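Local coordinates for Ice-binding protein (Flavobacteriaceae bacterium, PDB 5UYT) that probably binds ice crystals and restrains their growth, acting as a bacterial antifreeze protein built from right-handed beta-helices, at residues 24-30 / 194-200; 153-159 / 172-178; 239-243 / 414-418. All coordinates share one frame; numbering follows the deposited sequence.

From the N terminus, the chain leaves 24-30 and travels through a helix and many strands before 194-200 returns beside it; contact 1 thus closes the first Ice-binding-like region by pairing early strands with late ones. Contact 2 is nested inside that long loop: 153-159 and 172-178 come from successive coils of the same beta-helix, and strand 173-175 lies next to 192-195 in one sheet, so the two contacts touch, their centres about 11 Å apart. Contact 3 follows in series. It closes the second Ice-binding-like region in a similar way, 239-243 meeting 414-418, on the opposite side of the chain's centre, with its own centre about 37 Å from that of contact 1.

Contact 1 of 3, residues 24-30 / 194-200; sequences TGLSHIT and VTGVTVR
Thr24 pairs with Thr195, and His28, Ile29 and Thr30 with Thr198, Val199 and Arg200, in two parallel ladders whose register slips by one residue at the beta-helix corner between them; strands 28-30 and 198-200 approach to 4.7 Å at 9°. At the corner a side chain stands in for a backbone acceptor. Ser27 OG, set beside its own backbone N (chi1 -74°), takes the N-H of Val197 at 3.0 Å and also hydrogen-bonds Asn23 OD1. With an alanine here, Val197 N would probably be left without its acceptor and Asn23 without its hydroxyl mate. Gly196, at positive phi, makes the bend and gives its N-H to Thr24 O (2.8 Å). On the buried side Ile29 stretches CD1 across to Val197 CG2 and Val199 CB, both at 4.1 Å, filling the interior with branched carbon. On the other face one conformer of Arg200 bends at chi2 and brings NH1 to Thr30 OG1 at 2.9 Å, a bond the second conformer may not keep, while His28 turns its ring edge to Thr198 OG1. Aliphatic carbon thus packs one side of the strand pair, and hydroxyls and nitrogens line the other.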
loop_
_atom_site.group_PDB
_atom_site.type_symbol
_atom_site.label_atom_id
_atom_site.label_comp_id
_atom_site.label_asym_id
_atom_site.label_seq_id
_atom_site.Cartn_x
_atom_site.Cartn_y
_atom_site.Cartn_z
ATOM N N THR A 24 -17.618 -0.649 6.567
ATOM C CA THR A 24 -18.501 -1.573 5.852
ATOM C C THR A 24 -17.998 -1.725 4.428
ATOM O O THR A 24 -17.632 -0.732 3.800
ATOM C CB THR A 24 -19.923 -1.026 5.733
ATOM O OG1 THR A 24 -20.436 -0.733 7.040
ATOM C CG2 THR A 24 -20.826 -2.053 5.022
ATOM N N GLY A 25 -18.023 -2.960 3.916
ATOM C CA GLY A 25 -17.650 -3.212 2.527
ATOM C C GLY A 25 -16.159 -3.140 2.239
ATOM O O GLY A 25 -15.320 -3.181 3.151
ATOM N N LEU A 26 -15.829 -3.022 0.956
ATOM C CA LEU A 26 -14.425 -3.038 0.532
ATOM C C LEU A 26 -13.887 -1.607 0.536
ATOM O O LEU A 26 -14.306 -0.789 -0.273
ATOM C CB LEU A 26 -14.283 -3.686 -0.865
ATOM C CG LEU A 26 -12.846 -3.844 -1.404
ATOM C CD1 LEU A 26 -12.033 -4.795 -0.512
ATOM C CD2 LEU A 26 -12.827 -4.306 -2.880
ATOM N N SER A 27 -12.980 -1.319 1.455
ATOM C CA SER A 27 -12.391 0.012 1.586
ATOM C C SER A 27 -10.887 -0.118 1.399
ATOM O O SER A 27 -10.300 -1.181 1.710
ATOM C CB SER A 27 -12.662 0.585 2.976
ATOM O OG SER A 27 -14.034 0.985 3.103
ATOM N N HIS A 28 -10.275 0.951 0.904
ATOM C CA HIS A 28 -8.855 0.982 0.582
ATOM C C HIS A 28 -8.234 2.107 1.413
ATOM O O HIS A 28 -8.555 3.294 1.230
ATOM C CB HIS A 28 -8.660 1.217 -0.919
ATOM C CG HIS A 28 -9.322 0.182 -1.783
ATOM N ND1 HIS A 28 -8.880 -1.117 -1.853
ATOM C CD2 HIS A 28 -10.412 0.252 -2.585
ATOM C CE1 HIS A 28 -9.649 -1.807 -2.674
ATOM N NE2 HIS A 28 -10.600 -1.003 -3.122
ATOM N N ILE A 29 -7.394 1.738 2.371
ATOM C CA ILE A 29 -6.917 2.720 3.357
ATOM C C ILE A 29 -5.411 2.683 3.411
ATOM O O ILE A 29 -4.847 1.603 3.551
ATOM C CB ILE A 29 -7.402 2.409 4.805
ATOM C CG1 ILE A 29 -8.943 2.209 4.882
ATOM C CG2 ILE A 29 -6.876 3.470 5.783
ATOM C CD1 ILE A 29 -9.763 3.471 4.786
ATOM N N THR A 30 -4.783 3.859 3.331
ATOM C CA THR A 30 -3.342 4.011 3.524
ATOM C C THR A 30 -3.108 4.995 4.659
ATOM O O THR A 30 -3.408 6.172 4.527
ATOM C CB THR A 30 -2.628 4.521 2.263
ATOM O OG1 THR A 30 -2.914 3.631 1.188
ATOM C CG2 THR A 30 -1.081 4.564 2.503
ATOM N N VAL A 194 -17.201 4.636 8.044
ATOM C CA VAL A 194 -16.877 4.673 6.625
ATOM C C VAL A 194 -17.489 3.460 5.914
ATOM O O VAL A 194 -17.599 2.393 6.492
ATOM C CB VAL A 194 -15.344 4.765 6.370
ATOM C CG1 VAL A 194 -14.766 5.985 7.079
ATOM C CG2 VAL A 194 -14.610 3.475 6.792
ATOM N N THR A 195 -17.902 3.627 4.671
ATOM C CA THR A 195 -18.508 2.513 3.940
ATOM C C THR A 195 -17.965 2.538 2.507
ATOM O O THR A 195 -18.258 3.458 1.740
ATOM C CB THR A 195 -20.071 2.557 4.000
ATOM O OG1 THR A 195 -20.527 3.777 3.422
ATOM C CG2 THR A 195 -20.572 2.557 5.433
ATOM N N GLY A 196 -17.156 1.541 2.149
ATOM C CA GLY A 196 -16.652 1.411 0.792
ATOM C C GLY A 196 -15.854 2.630 0.347
ATOM O O GLY A 196 -16.071 3.149 -0.750
ATOM N N VAL A 197 -14.914 3.077 1.182
ATOM C CA VAL A 197 -14.197 4.307 0.888
ATOM C C VAL A 197 -12.759 4.061 0.432
ATOM O O VAL A 197 -12.218 2.971 0.590
ATOM C CB VAL A 197 -14.181 5.280 2.079
ATOM C CG1 VAL A 197 -15.611 5.550 2.529
ATOM C CG2 VAL A 197 -13.345 4.716 3.231
ATOM N N THR A 198 -12.132 5.117 -0.087
ATOM C CA THR A 198 -10.678 5.131 -0.271
ATOM C C THR A 198 -10.164 6.334 0.475
ATOM O O THR A 198 -10.646 7.463 0.246
ATOM C CB THR A 198 -10.304 5.275 -1.750
ATOM O OG1 THR A 198 -10.791 4.134 -2.459
ATOM C CG2 THR A 198 -8.749 5.388 -1.924
ATOM N N VAL A 199 -9.218 6.121 1.392
ATOM C CA VAL A 199 -8.646 7.243 2.169
ATOM C C VAL A 199 -7.138 6.978 2.216
ATOM O O VAL A 199 -6.719 5.940 2.727
ATOM C CB VAL A 199 -9.175 7.324 3.635
ATOM C CG1 VAL A 199 -8.561 8.514 4.363
ATOM C CG2 VAL A 199 -10.684 7.425 3.693
ATOM N N ARG A 200 -6.345 7.911 1.693
ATOM C CA ARG A 200 -4.894 7.771 1.694
ATOM C C ARG A 200 -4.316 9.049 2.277
ATOM O O ARG A 200 -4.603 10.152 1.783
ATOM C CB ARG A 200 -4.380 7.537 0.282
ATOM C CG ARG A 200 -5.175 6.472 -0.471
ATOM C CD ARG A 200 -4.271 5.572 -1.271
ATOM N NE ARG A 200 -5.008 4.711 -2.181
ATOM C CZ ARG A 200 -5.297 3.435 -1.939
ATOM N NH1 ARG A 200 -4.955 2.858 -0.770
ATOM N NH2 ARG A 200 -5.959 2.758 -2.837
HETATM O O HOH W 1 -19.223 1.379 8.647
HETATM O O HOH W 2 -4.300 0.041 0.505
#

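Contact 2 of 3, residues 153-159 / 172-178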
loop_
_atom_site.group_PDB
_atom_site.type_symbol
_atom_site.label_atom_id
_atom_site.label_comp_id
_atom_site.label_asym_id
_atom_site.label_seq_id
_atom_site.Cartn_x
_atom_site.Cartn_y
_atom_site.Cartn_z
ATOM N N LEU A 153 -21.020 17.868 12.744
ATOM C CA LEU A 153 -20.959 16.604 11.971
ATOM C C LEU A 153 -20.350 16.781 10.566
ATOM O O LEU A 153 -20.761 17.684 9.824
ATOM C CB LEU A 153 -22.381 16.014 11.854
ATOM C CG LEU A 153 -22.576 14.827 10.900
ATOM C CD1 LEU A 153 -21.918 13.574 11.458
ATOM C CD2 LEU A 153 -24.059 14.580 10.618
ATOM N N VAL A 154 -19.379 15.927 10.214
ATOM C CA VAL A 154 -18.850 15.866 8.859
ATOM C C VAL A 154 -19.561 14.698 8.176
ATOM O O VAL A 154 -19.452 13.553 8.628
ATOM C CB VAL A 154 -17.317 15.667 8.823
ATOM C CG1 VAL A 154 -16.837 15.538 7.376
ATOM C CG2 VAL A 154 -16.611 16.831 9.502
ATOM N N ASP A 155 -20.319 14.988 7.117
ATOM C CA ASP A 155 -21.005 13.913 6.374
ATOM C C ASP A 155 -20.780 14.095 4.880
ATOM O O ASP A 155 -21.321 15.036 4.270
ATOM C CB ASP A 155 -22.509 13.883 6.698
ATOM C CG ASP A 155 -23.161 12.566 6.282
ATOM O OD1 ASP A 155 -23.057 12.202 5.091
ATOM O OD2 ASP A 155 -23.799 11.912 7.135
ATOM N N LEU A 156 -19.963 13.220 4.302
ATOM C CA LEU A 156 -19.669 13.311 2.884
ATOM C C LEU A 156 -20.476 12.293 2.105
ATOM O O LEU A 156 -20.391 11.086 2.378
ATOM C CB LEU A 156 -18.154 13.183 2.619
ATOM C CG LEU A 156 -17.318 14.190 3.432
ATOM C CD1 LEU A 156 -15.870 14.104 2.967
ATOM C CD2 LEU A 156 -17.823 15.624 3.264
ATOM N N ALA A 157 -21.248 12.797 1.128
ATOM C CA ALA A 157 -22.188 11.999 0.348
ATOM C C ALA A 157 -21.482 11.065 -0.605
ATOM O O ALA A 157 -20.279 11.214 -0.862
ATOM C CB ALA A 157 -23.123 12.907 -0.438
ATOM N N THR A 158 -22.251 10.114 -1.137
ATOM C CA THR A 158 -21.710 9.089 -2.020
ATOM C C THR A 158 -20.808 9.672 -3.119
ATOM O O THR A 158 -21.132 10.685 -3.763
ATOM C CB THR A 158 -22.821 8.278 -2.685
ATOM O OG1 THR A 158 -23.648 9.173 -3.417
ATOM C CG2 THR A 158 -23.691 7.616 -1.628
ATOM N N ASN A 159 -19.681 8.992 -3.326
ATOM C CA ASN A 159 -18.702 9.363 -4.377
ATOM C C ASN A 159 -18.095 10.779 -4.245
ATOM O O ASN A 159 -17.621 11.332 -5.238
ATOM C CB ASN A 159 -19.277 9.129 -5.777
ATOM C CG ASN A 159 -19.681 7.685 -5.997
ATOM O OD1 ASN A 159 -18.967 6.768 -5.618
ATOM N ND2 ASN A 159 -20.857 7.480 -6.550
ATOM N N ALA A 172 -18.953 13.660 14.998
ATOM C CA ALA A 172 -18.667 12.436 14.229
ATOM C C ALA A 172 -18.287 12.756 12.780
ATOM O O ALA A 172 -18.481 13.889 12.297
ATOM C CB ALA A 172 -19.868 11.485 14.283
ATOM N N ILE A 173 -17.718 11.759 12.109
ATOM C CA ILE A 173 -17.431 11.832 10.686
ATOM C C ILE A 173 -18.058 10.621 10.012
ATOM O O ILE A 173 -17.876 9.490 10.469
ATOM C CB ILE A 173 -15.905 11.850 10.403
ATOM C CG1 ILE A 173 -15.246 13.013 11.164
ATOM C CG2 ILE A 173 -15.645 11.950 8.879
ATOM C CD1 ILE A 173 -13.727 13.051 11.044
ATOM N N VAL A 174 -18.781 10.857 8.922
ATOM C CA VAL A 174 -19.456 9.790 8.207
ATOM C C VAL A 174 -19.055 9.939 6.731
ATOM O O VAL A 174 -19.325 10.987 6.112
ATOM C CB VAL A 174 -20.999 9.862 8.351
ATOM C CG1 VAL A 174 -21.655 8.728 7.559
ATOM C CG2 VAL A 174 -21.442 9.824 9.821
ATOM N N LEU A 175 -18.430 8.893 6.186
ATOM C CA LEU A 175 -17.979 8.887 4.803
ATOM C C LEU A 175 -18.762 7.818 4.077
ATOM O O LEU A 175 -18.594 6.630 4.337
ATOM C CB LEU A 175 -16.465 8.610 4.725
ATOM C CG LEU A 175 -15.543 9.560 5.510
ATOM C CD1 LEU A 175 -14.098 9.211 5.182
ATOM C CD2 LEU A 175 -15.834 11.031 5.225
ATOM N N GLN A 176 -19.628 8.247 3.174
ATOM C CA GLN A 176 -20.560 7.343 2.523
ATOM C C GLN A 176 -19.906 6.598 1.346
ATOM O O GLN A 176 -18.751 6.862 1.016
ATOM C CB GLN A 176 -21.784 8.139 2.070
ATOM C CG GLN A 176 -22.673 8.659 3.205
ATOM C CD GLN A 176 -23.933 9.331 2.691
ATOM O OE1 GLN A 176 -24.651 8.762 1.859
ATOM N NE2 GLN A 176 -24.218 10.547 3.177
ATOM N N SER A 177 -20.658 5.677 0.735
ATOM C CA SER A 177 -20.179 4.797 -0.321
ATOM C C SER A 177 -19.365 5.552 -1.377
ATOM O O SER A 177 -19.850 6.522 -1.961
ATOM C CB SER A 177 -21.384 4.109 -0.976
ATOM O OG SER A 177 -20.951 3.338 -2.086
ATOM N N GLY A 178 -18.122 5.119 -1.600
ATOM C CA GLY A 178 -17.323 5.601 -2.731
ATOM C C GLY A 178 -16.594 6.914 -2.502
ATOM O O GLY A 178 -15.957 7.440 -3.435
HETATM O O HOH W 3 -25.024 10.155 -0.418
#
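Leu156 and Leu175 lie side by side and point the same way, Leu156 CD1 meeting Leu175 CD2 at 3.8 Å; next to them Val154 CG1 rests on Ile173 CG2. This is the internal stacking of a beta-helix: residues nineteen apart sit in equivalent places on successive coils, and like aliphatic side chains pile up into columns inside the solenoid. Val166 and Ala168 of strand 165-168 press on Val154 from within, where branched and short side chains pack together in the interior.

Strands 154-156 and 173-175 run parallel, 4.7 Å apart at 4°. Val154 O receives the N-H of Val174, whose own O receives that of Leu156, and Leu156 O that of Gln176, so the backbone N-H and C=O groups along the pair are used in alternation.

On the outer face Val174 stands beside Asp155, its CB 3.7 Å from Asp155 OD2, and Leu153 CD1 covers the Val174 methyl CG2. Further along, the side chain of Gln176 crosses that of Asp155. Extended beyond CG, Gln176 passes over Leu156 O and offers NE2 to Asp155 OD1 at 2.8 Å. The bond uses the syn lone pair of the carboxylate and lies in the amide plane, yet the two flat groups stand 87° apart. A glutamine suits this spot because it is long enough to reach back to the preceding coil and carries a donor and an acceptor at once.

At the turn Asn159 N donates to Ser177 O, and Gly178 leaves room for Asn159 OD1, which is 3.5 Å from Gly178 CA; a CB there would collide with it. The other end of the Gln176 amide is held by a water, which donates to OE1 at 2.7 Å and accepts the N-H of Thr158 at 2.9 Å.

Contact 3 of 3, residues 239-243 / 414-418; sequences TYVTG and INAQM
Thr239 opens the pairing with its side chain: OG1 accepts the N-H of Ile414 at 3.0 Å and is also hydrogen-bonded to Asn235 OD1. The first torsion places OG1 beside the backbone N (chi1 -77°) and sends CG2 the other way, against Ile414 CG1 at 3.6 Å. Threonine therefore serves twice, as a polar acceptor at the end of the ladder and as a methyl in the buried packing.

Tyr240 gives its N-H to Ile414 O and receives that of Ala416 at its own O. Only its CB meets the partner's side chains, 3.8 Å from Asn415 OD1, while the ring leads away on the exposed face. Asn415 is instead tied along its own strand, ND2 donating to Gln417 OE1 in a bent bond.

Val241 turns to the inner side with Ala416. The two strands, 4.7 Å apart at 3°, stack side by side in the second right-handed beta-helix, an early strand against a late one, and here a valine beside a small alanine packs against Thr225 of strand 224-228, with Phe255 and Val260 also on Val241.

Thr242 returns to the outer face and crosses Gln417, its OG1 3.7 Å from Gln417 CG. A water at 2.8 Å from Thr242 OG1 also accepts, weakly, from Gln417 NE2, which links the two polar ends loosely. Thr242 O is gripped by two donors, Met418 N and Thr225 OG1.

Gly243 has backbone angles at which a CB would jam against the preceding carbonyl oxygen, and it would also press on the thioether. Met418, its CG lodged between backbone N and carbonyl carbon (chi1 65°) and the chain then extended, lays SD 3.7 Å from Gly243 CA.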
loop_
_atom_site.group_PDB
_atom_site.type_symbol
_atom_site.label_atom_id
_atom_site.label_comp_id
_atom_site.label_asym_id
_atom_site.label_seq_id
_atom_site.Cartn_x
_atom_site.Cartn_y
_atom_site.Cartn_z
ATOM N N THR A 239 8.076 -22.397 -23.194
ATOM C CA THR A 239 8.451 -21.509 -22.096
ATOM C C THR A 239 9.687 -20.772 -22.524
ATOM O O THR A 239 10.587 -21.384 -23.158
ATOM C CB THR A 239 8.715 -22.364 -20.846
ATOM O OG1 THR A 239 7.443 -22.747 -20.311
ATOM C CG2 THR A 239 9.521 -21.605 -19.791
ATOM N N TYR A 240 9.756 -19.478 -22.181
ATOM C CA TYR A 240 10.989 -18.687 -22.423
ATOM C C TYR A 240 11.496 -18.107 -21.092
ATOM O O TYR A 240 10.688 -17.701 -20.250
ATOM C CB TYR A 240 10.709 -17.512 -23.343
ATOM C CG TYR A 240 10.596 -17.986 -24.780
ATOM C CD1 TYR A 240 11.690 -17.906 -25.651
ATOM C CD2 TYR A 240 9.405 -18.551 -25.242
ATOM C CE1 TYR A 240 11.577 -18.405 -26.962
ATOM C CE2 TYR A 240 9.295 -19.042 -26.525
ATOM C CZ TYR A 240 10.379 -18.950 -27.373
ATOM O OH TYR A 240 10.186 -19.424 -28.664
ATOM N N VAL A 241 12.809 -18.122 -20.898
ATOM C CA VAL A 241 13.397 -17.636 -19.652
ATOM C C VAL A 241 14.587 -16.741 -19.986
ATOM O O VAL A 241 15.374 -17.076 -20.897
ATOM C CB VAL A 241 13.909 -18.828 -18.772
ATOM C CG1 VAL A 241 14.605 -18.289 -17.507
ATOM C CG2 VAL A 241 12.733 -19.724 -18.363
ATOM N N THR A 242 14.728 -15.611 -19.269
ATOM C CA THR A 242 15.998 -14.894 -19.275
ATOM C C THR A 242 16.583 -15.098 -17.875
ATOM O O THR A 242 15.939 -14.767 -16.864
ATOM C CB THR A 242 15.808 -13.401 -19.569
ATOM O OG1 THR A 242 15.187 -13.283 -20.859
ATOM C CG2 THR A 242 17.176 -12.678 -19.571
ATOM N N GLY A 243 17.761 -15.693 -17.850
ATOM C CA GLY A 243 18.486 -16.058 -16.618
ATOM C C GLY A 243 18.629 -17.566 -16.549
ATOM O O GLY A 243 18.256 -18.274 -17.497
ATOM N N ILE A 414 5.410 -20.705 -19.592
ATOM C CA ILE A 414 5.584 -19.415 -18.881
ATOM C C ILE A 414 6.640 -18.549 -19.578
ATOM O O ILE A 414 7.367 -19.028 -20.468
ATOM C CB ILE A 414 5.964 -19.610 -17.390
ATOM C CG1 ILE A 414 7.410 -20.119 -17.225
ATOM C CG2 ILE A 414 4.977 -20.560 -16.672
ATOM C CD1 ILE A 414 7.848 -20.068 -15.740
ATOM N N ASN A 415 6.700 -17.277 -19.179
ATOM C CA ASN A 415 7.745 -16.371 -19.651
ATOM C C ASN A 415 8.320 -15.684 -18.424
ATOM O O ASN A 415 7.612 -14.934 -17.741
ATOM C CB ASN A 415 7.201 -15.385 -20.676
ATOM C CG ASN A 415 8.316 -14.616 -21.386
ATOM O OD1 ASN A 415 8.426 -14.607 -22.644
ATOM N ND2 ASN A 415 9.134 -13.994 -20.612
ATOM N N ALA A 416 9.575 -15.987 -18.100
ATOM C CA ALA A 416 10.102 -15.514 -16.818
ATOM C C ALA A 416 11.430 -14.837 -17.083
ATOM O O ALA A 416 12.320 -15.441 -17.700
ATOM C CB ALA A 416 10.284 -16.699 -15.853
ATOM N N GLN A 417 11.572 -13.597 -16.614
ATOM C CA GLN A 417 12.742 -12.800 -16.914
ATOM C C GLN A 417 13.306 -12.175 -15.666
ATOM O O GLN A 417 12.624 -11.425 -14.979
ATOM C CB GLN A 417 12.406 -11.684 -17.948
ATOM C CG GLN A 417 11.954 -12.279 -19.312
ATOM C CD GLN A 417 11.486 -11.237 -20.319
ATOM O OE1 GLN A 417 10.436 -11.423 -20.998
ATOM N NE2 GLN A 417 12.240 -10.188 -20.460
ATOM N N MET A 418 14.552 -12.520 -15.347
ATOM C CA MET A 418 15.188 -11.975 -14.149
ATOM C C MET A 418 15.303 -10.457 -14.206
ATOM O O MET A 418 15.429 -9.854 -15.289
ATOM C CB MET A 418 16.580 -12.593 -13.960
ATOM C CG MET A 418 17.579 -12.259 -15.043
ATOM S SD MET A 418 19.205 -12.989 -14.647
ATOM C CE MET A 418 20.147 -12.489 -16.072
HETATM O O HOH W 4 14.937 -10.483 -20.764
#